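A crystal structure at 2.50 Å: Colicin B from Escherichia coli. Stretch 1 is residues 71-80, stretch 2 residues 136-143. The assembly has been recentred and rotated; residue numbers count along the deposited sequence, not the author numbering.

Stretch 1 (71-80) RIILDKELEE
Stretch 2 136-143: QKIIRLMV

In this contact from colicin B, two strands of one chain pair edge to edge, and a lysine then ties the loop that follows the first strand to the residues that precede the second. The strand through 71-73 and the strand through 139-143 run antiparallel, their N-to-C directions 139° apart and their axes approaching to 4.5 Å. The register sets Arg 71 against Leu 141 (CA to CA 4.6 Å), Ile 72 against Arg 140 (CA to CA 5.2 Å), Ile 73 against Ile 139 (CA to CA 4.3 Å) and Leu 74 against Ile 138 (CA to CA 5.4 Å). Backbones are extended, with phi/psi of -109/129 at Ile 72 and -88/156 at Ile 139.

The Ile 72 and Arg 140 pair carries the reciprocal hydrogen bonds: Ile 72 N donates to Arg 140 O at 2.9 Å, and Arg 140 N to Ile 72 O at 2.7 Å. Ile 72 O also receives a CA-H...O contact from Ile 139 CA at 3.3 Å. Two residues along, Leu 74 N donates to Ile 138 O at 2.8 Å. In the return direction water 1 spans the 4.7 Å between Leu 74 O and Ile 138 N, too far for a direct hydrogen bond: it accepts from Ile 138 N at 2.9 Å and donates to Leu 74 O at 3.1 Å.

Arg 71, Ile 73, Ile 139 and Leu 141 share one face. Arg 71 is extended, chi1 to chi3 all t, which holds its aliphatic stem against Ile 139, CG to CG2 at 3.6 Å, and keeps one face of the guanidinium over the same methyl. Ile 139 is m at chi1 with chi2 at 99°, between wells; its CG1 lies 4.3 Å from CG1 of Ile 73, itself mt. Leu 141, also mt, brings CD2 to 4.0 Å from Arg 71 CB.

Ile 72 and Arg 140 point to the other face. Ile 72 is mt, which carries CD1 to 3.7 Å from SD of Met 142, a long mtt side chain. Arg 140 starts beside Ile 72, but its end leads away: off-well chi1 (-143°) and chi2 (121°) accompany a bend that lets NE donate to Ile 139 O at 2.9 Å. Beyond the paired strands, Leu 74 (tp) and Ile 138 (mt) meet, CB to CB at 4.1 Å.

Lys 137 supplies the polar closure. Its mmtp conformation packs methylenes first and delivers charge last: CB lies 3.8 Å from Ile 73 CG2, CD passes 3.3 Å from Leu 74 O, and NZ reaches the turn. There Asp 75, with positive phi (50/47), accepts at O from Leu 78 N at 3.3 Å and, weakly, from Lys 137 NZ at 3.2 Å. Glu 79 points toward stretch 2; with chi1 p and chi2 m, its OE2 forms a salt bridge to Lys 137 NZ at 2.9 Å. The rule is an apolar stem against the strand and an ammonium at the turn, joining backbone and carboxylate.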

ATOM      1  N   ARG A  71     -17.833  20.527 -16.395  1.00  4.03           N
ATOM      2  CA  ARG A  71     -19.008  19.739 -16.127  1.00  4.38           C
ATOM      3  C   ARG A  71     -19.632  19.346 -17.460  1.00  5.28           C
ATOM      4  O   ARG A  71     -20.231  20.140 -18.194  1.00  5.12           O
ATOM      5  CB  ARG A  71     -19.857  20.631 -15.265  1.00  7.06           C
ATOM      6  CG  ARG A  71     -21.125  20.040 -14.751  1.00 14.34           C
ATOM      7  CD  ARG A  71     -21.622  20.932 -13.637  1.00 16.92           C
ATOM      8  NE  ARG A  71     -22.858  20.352 -13.146  1.00 25.87           N
ATOM      9  CZ  ARG A  71     -22.919  19.607 -12.035  1.00 27.69           C
ATOM     10  NH1 ARG A  71     -21.828  19.355 -11.302  1.00 30.51           N
ATOM     11  NH2 ARG A  71     -24.094  19.099 -11.649  1.00 28.79           N
ATOM     12  N   ILE A  72     -19.371  18.077 -17.789  1.00  4.02           N
ATOM     13  CA  ILE A  72     -19.782  17.465 -19.051  1.00  3.68           C
ATOM     14  C   ILE A  72     -20.902  16.459 -18.786  1.00  3.74           C
ATOM     15  O   ILE A  72     -20.838  15.621 -17.888  1.00  2.00           O
ATOM     16  CB  ILE A  72     -18.451  16.886 -19.673  1.00  2.00           C
ATOM     17  CG1 ILE A  72     -17.766  18.079 -20.278  1.00  2.00           C
ATOM     18  CG2 ILE A  72     -18.587  15.920 -20.827  1.00  2.00           C
ATOM     19  CD1 ILE A  72     -16.290  17.814 -20.473  1.00  6.60           C
ATOM     20  N   ILE A  73     -21.977  16.645 -19.575  1.00  4.80           N
ATOM     21  CA  ILE A  73     -23.251  15.942 -19.433  1.00  5.28           C
ATOM     22  C   ILE A  73     -23.456  14.880 -20.498  1.00  2.00           C
ATOM     23  O   ILE A  73     -23.318  15.203 -21.668  1.00  7.72           O
ATOM     24  CB  ILE A  73     -24.388  17.004 -19.490  1.00  2.00           C
ATOM     25  CG1 ILE A  73     -24.221  18.080 -18.451  1.00  2.00           C
ATOM     26  CG2 ILE A  73     -25.700  16.326 -19.192  1.00  4.14           C
ATOM     27  CD1 ILE A  73     -25.238  19.210 -18.651  1.00  2.00           C
ATOM     28  N   LEU A  74     -23.794  13.628 -20.182  1.00  2.68           N
ATOM     29  CA  LEU A  74     -24.023  12.595 -21.201  1.00  4.58           C
ATOM     30  C   LEU A  74     -25.401  12.785 -21.803  1.00  8.04           C
ATOM     31  O   LEU A  74     -26.352  13.039 -21.058  1.00  9.49           O
ATOM     32  CB  LEU A  74     -23.925  11.209 -20.578  1.00  2.44           C
ATOM     33  CG  LEU A  74     -23.985   9.985 -21.460  1.00  5.11           C
ATOM     34  CD1 LEU A  74     -22.884  10.010 -22.491  1.00  5.58           C
ATOM     35  CD2 LEU A  74     -23.784   8.755 -20.607  1.00  6.82           C
ATOM     36  N   ASP A  75     -25.539  12.665 -23.135  1.00  9.72           N
ATOM     37  CA  ASP A  75     -26.801  12.936 -23.857  1.00  6.97           C
ATOM     38  C   ASP A  75     -27.377  14.305 -23.455  1.00  5.64           C
ATOM     39  O   ASP A  75     -28.573  14.463 -23.176  1.00  2.00           O
ATOM     40  CB  ASP A  75     -27.872  11.847 -23.574  1.00  4.59           C
ATOM     41  CG  ASP A  75     -27.523  10.404 -23.932  1.00  5.55           C
ATOM     42  OD1 ASP A  75     -27.922   9.502 -23.191  1.00  6.60           O
ATOM     43  OD2 ASP A  75     -26.874  10.170 -24.949  1.00  2.69           O
ATOM     44  N   LYS A  76     -26.499  15.323 -23.454  1.00  2.00           N
ATOM     45  CA  LYS A  76     -26.875  16.667 -23.039  1.00  2.00           C
ATOM     46  C   LYS A  76     -28.198  17.128 -23.584  1.00  2.00           C
ATOM     47  O   LYS A  76     -29.002  17.668 -22.837  1.00  2.00           O
ATOM     48  CB  LYS A  76     -25.850  17.729 -23.462  1.00  3.71           C
ATOM     49  CG  LYS A  76     -26.086  19.005 -22.632  1.00  2.25           C
ATOM     50  CD  LYS A  76     -25.183  20.202 -22.932  1.00  5.27           C
ATOM     51  CE  LYS A  76     -25.540  21.380 -22.003  1.00  4.38           C
ATOM     52  NZ  LYS A  76     -24.882  22.629 -22.376  1.00  4.55           N
ATOM     53  N   GLU A  77     -28.387  16.817 -24.875  1.00  6.04           N
ATOM     54  CA  GLU A  77     -29.543  17.210 -25.674  1.00  6.50           C
ATOM     55  C   GLU A  77     -30.251  16.100 -26.452  1.00  3.34           C
ATOM     56  O   GLU A  77     -30.770  16.331 -27.542  1.00  2.00           O
ATOM     57  CB  GLU A  77     -29.070  18.321 -26.617  1.00  4.74           C
ATOM     58  CG  GLU A  77     -29.044  19.631 -25.856  1.00 12.30           C
ATOM     59  CD  GLU A  77     -28.477  20.852 -26.568  1.00 15.56           C
ATOM     60  OE1 GLU A  77     -28.634  20.987 -27.783  1.00 13.24           O
ATOM     61  OE2 GLU A  77     -27.886  21.693 -25.883  1.00 19.57           O
ATOM     62  N   LEU A  78     -30.359  14.888 -25.904  1.00  5.30           N
ATOM     63  CA  LEU A  78     -30.977  13.789 -26.628  1.00  6.60           C
ATOM     64  C   LEU A  78     -32.454  14.018 -26.965  1.00 11.23           C
ATOM     65  O   LEU A  78     -32.888  13.832 -28.115  1.00 12.80           O
ATOM     66  CB  LEU A  78     -30.823  12.492 -25.814  1.00  2.00           C
ATOM     67  CG  LEU A  78     -31.354  11.210 -26.474  1.00  2.00           C
ATOM     68  CD1 LEU A  78     -30.718  11.030 -27.842  1.00  2.15           C
ATOM     69  CD2 LEU A  78     -31.070  10.022 -25.608  1.00  2.00           C
ATOM     70  N   GLU A  79     -33.192  14.441 -25.931  1.00  7.67           N
ATOM     71  CA  GLU A  79     -34.612  14.746 -25.980  1.00  5.86           C
ATOM     72  C   GLU A  79     -34.934  15.993 -26.783  1.00  5.30           C
ATOM     73  O   GLU A  79     -36.002  16.157 -27.379  1.00  5.40           O
ATOM     74  CB  GLU A  79     -35.137  14.898 -24.548  1.00  7.75           C
ATOM     75  CG  GLU A  79     -34.401  15.755 -23.514  1.00  6.92           C
ATOM     76  CD  GLU A  79     -33.036  15.276 -22.989  1.00 14.68           C
ATOM     77  OE1 GLU A  79     -32.833  14.074 -22.755  1.00 19.94           O
ATOM     78  OE2 GLU A  79     -32.158  16.114 -22.792  1.00 13.14           O
ATOM     79  N   GLU A  80     -33.942  16.881 -26.794  1.00  7.16           N
ATOM     80  CA  GLU A  80     -34.021  18.123 -27.521  1.00  4.13           C
ATOM     81  C   GLU A  80     -33.772  17.746 -29.018  1.00  2.00           C
ATOM     82  O   GLU A  80     -33.849  18.577 -29.913  1.00  2.00           O
ATOM     83  CB  GLU A  80     -32.985  19.075 -26.733  1.00  2.00           C
ATOM     84  CG  GLU A  80     -33.437  19.889 -25.401  1.00  3.21           C
ATOM     85  CD  GLU A  80     -33.081  19.591 -23.886  1.00  2.00           C
ATOM     86  OE1 GLU A  80     -33.252  18.527 -23.356  1.00  2.00           O
ATOM     87  OE2 GLU A  80     -32.696  20.451 -23.113  1.00  2.00           O
ATOM     88  N   GLN A 136     -31.240  13.226 -13.671  1.00 33.64           N
ATOM     89  CA  GLN A 136     -31.443  12.135 -14.629  1.00 35.37           C
ATOM     90  C   GLN A 136     -30.208  11.904 -15.482  1.00 31.40           C
ATOM     91  O   GLN A 136     -29.916  10.790 -15.940  1.00 28.35           O
ATOM     92  CB  GLN A 136     -32.655  12.429 -15.561  1.00 38.00           C
ATOM     93  CG  GLN A 136     -32.889  11.594 -16.870  1.00 42.90           C
ATOM     94  CD  GLN A 136     -33.184  10.079 -16.817  1.00 47.14           C
ATOM     95  OE1 GLN A 136     -32.936   9.354 -15.839  1.00 45.72           O
ATOM     96  NE2 GLN A 136     -33.723   9.571 -17.935  1.00 41.47           N
ATOM     97  N   LYS A 137     -29.502  13.014 -15.673  1.00 23.97           N
ATOM     98  CA  LYS A 137     -28.299  12.996 -16.460  1.00 18.96           C
ATOM     99  C   LYS A 137     -27.064  12.518 -15.714  1.00 17.54           C
ATOM    100  O   LYS A 137     -26.920  12.657 -14.491  1.00 18.68           O
ATOM    101  CB  LYS A 137     -28.089  14.399 -17.021  1.00 16.99           C
ATOM    102  CG  LYS A 137     -29.128  14.726 -18.089  1.00  9.90           C
ATOM    103  CD  LYS A 137     -29.015  13.772 -19.277  1.00  3.73           C
ATOM    104  CE  LYS A 137     -30.227  13.856 -20.201  1.00  4.61           C
ATOM    105  NZ  LYS A 137     -30.468  15.211 -20.678  1.00  2.24           N
ATOM    106  N   ILE A 138     -26.222  11.851 -16.508  1.00 13.87           N
ATOM    107  CA  ILE A 138     -24.928  11.432 -16.024  1.00  9.70           C
ATOM    108  C   ILE A 138     -23.951  12.523 -16.408  1.00  7.27           C
ATOM    109  O   ILE A 138     -23.569  12.704 -17.557  1.00  4.83           O
ATOM    110  CB  ILE A 138     -24.546  10.090 -16.655  1.00 10.27           C
ATOM    111  CG1 ILE A 138     -25.453   9.031 -16.067  1.00 10.38           C
ATOM    112  CG2 ILE A 138     -23.090   9.734 -16.385  1.00 10.85           C
ATOM    113  CD1 ILE A 138     -25.248   7.676 -16.754  1.00 12.39           C
ATOM    114  N   ILE A 139     -23.634  13.299 -15.377  1.00  7.98           N
ATOM    115  CA  ILE A 139     -22.678  14.382 -15.441  1.00  4.27           C
ATOM    116  C   ILE A 139     -21.330  13.737 -15.137  1.00  5.07           C
ATOM    117  O   ILE A 139     -21.257  12.662 -14.525  1.00  6.58           O
ATOM    118  CB  ILE A 139     -23.045  15.453 -14.375  1.00  7.50           C
ATOM    119  CG1 ILE A 139     -24.389  16.074 -14.694  1.00  7.36           C
ATOM    120  CG2 ILE A 139     -22.025  16.578 -14.352  1.00  8.98           C
ATOM    121  CD1 ILE A 139     -25.518  15.447 -13.862  1.00  8.44           C
ATOM    122  N   ARG A 140     -20.257  14.390 -15.609  1.00  4.66           N
ATOM    123  CA  ARG A 140     -18.878  14.003 -15.333  1.00  3.05           C
ATOM    124  C   ARG A 140     -17.911  15.199 -15.403  1.00  2.00           C
ATOM    125  O   ARG A 140     -17.907  15.971 -16.350  1.00  3.10           O
ATOM    126  CB  ARG A 140     -18.526  12.916 -16.313  1.00  2.00           C
ATOM    127  CG  ARG A 140     -17.667  12.001 -15.519  1.00  2.00           C
ATOM    128  CD  ARG A 140     -18.102  10.564 -15.348  1.00  2.00           C
ATOM    129  NE  ARG A 140     -19.359  10.422 -14.660  1.00  2.00           N
ATOM    130  CZ  ARG A 140     -19.756   9.225 -14.231  1.00  2.00           C
ATOM    131  NH1 ARG A 140     -19.006   8.137 -14.416  1.00  2.00           N
ATOM    132  NH2 ARG A 140     -20.944   9.097 -13.655  1.00  2.00           N
ATOM    133  N   LEU A 141     -17.127  15.491 -14.368  1.00  2.00           N
ATOM    134  CA  LEU A 141     -16.163  16.588 -14.372  1.00  2.00           C
ATOM    135  C   LEU A 141     -14.884  16.149 -15.043  1.00  2.12           C
ATOM    136  O   LEU A 141     -14.230  15.214 -14.592  1.00  3.08           O
ATOM    137  CB  LEU A 141     -15.824  17.010 -12.966  1.00  2.00           C
ATOM    138  CG  LEU A 141     -16.952  17.571 -12.149  1.00  2.00           C
ATOM    139  CD1 LEU A 141     -16.492  17.720 -10.752  1.00  2.00           C
ATOM    140  CD2 LEU A 141     -17.364  18.934 -12.655  1.00  4.61           C
ATOM    141  N   MET A 142     -14.505  16.789 -16.134  1.00  2.00           N
ATOM    142  CA  MET A 142     -13.313  16.377 -16.822  1.00  2.00           C
ATOM    143  C   MET A 142     -12.265  17.459 -16.734  1.00  2.00           C
ATOM    144  O   MET A 142     -12.559  18.649 -16.788  1.00  2.00           O
ATOM    145  CB  MET A 142     -13.647  16.067 -18.277  1.00  2.44           C
ATOM    146  CG  MET A 142     -14.497  14.822 -18.451  1.00  2.53           C
ATOM    147  SD  MET A 142     -14.938  14.374 -20.141  1.00  2.00           S
ATOM    148  CE  MET A 142     -15.750  12.886 -19.696  1.00  2.00           C
ATOM    149  N   VAL A 143     -11.019  17.009 -16.567  1.00  4.77           N
ATOM    150  CA  VAL A 143      -9.838  17.870 -16.477  1.00  5.96           C
ATOM    151  C   VAL A 143      -8.834  17.342 -17.465  1.00  6.11           C
ATOM    152  O   VAL A 143      -8.663  16.140 -17.650  1.00  7.45           O
ATOM    153  CB  VAL A 143      -9.079  17.853 -15.138  1.00  5.26           C
ATOM    154  CG1 VAL A 143      -8.621  19.271 -14.870  1.00  4.34           C
ATOM    155  CG2 VAL A 143      -9.926  17.318 -13.991  1.00 12.85           C
TER
HETATM  156  O   HOH W   1     -27.511  11.016 -19.008  1.00  3.64           O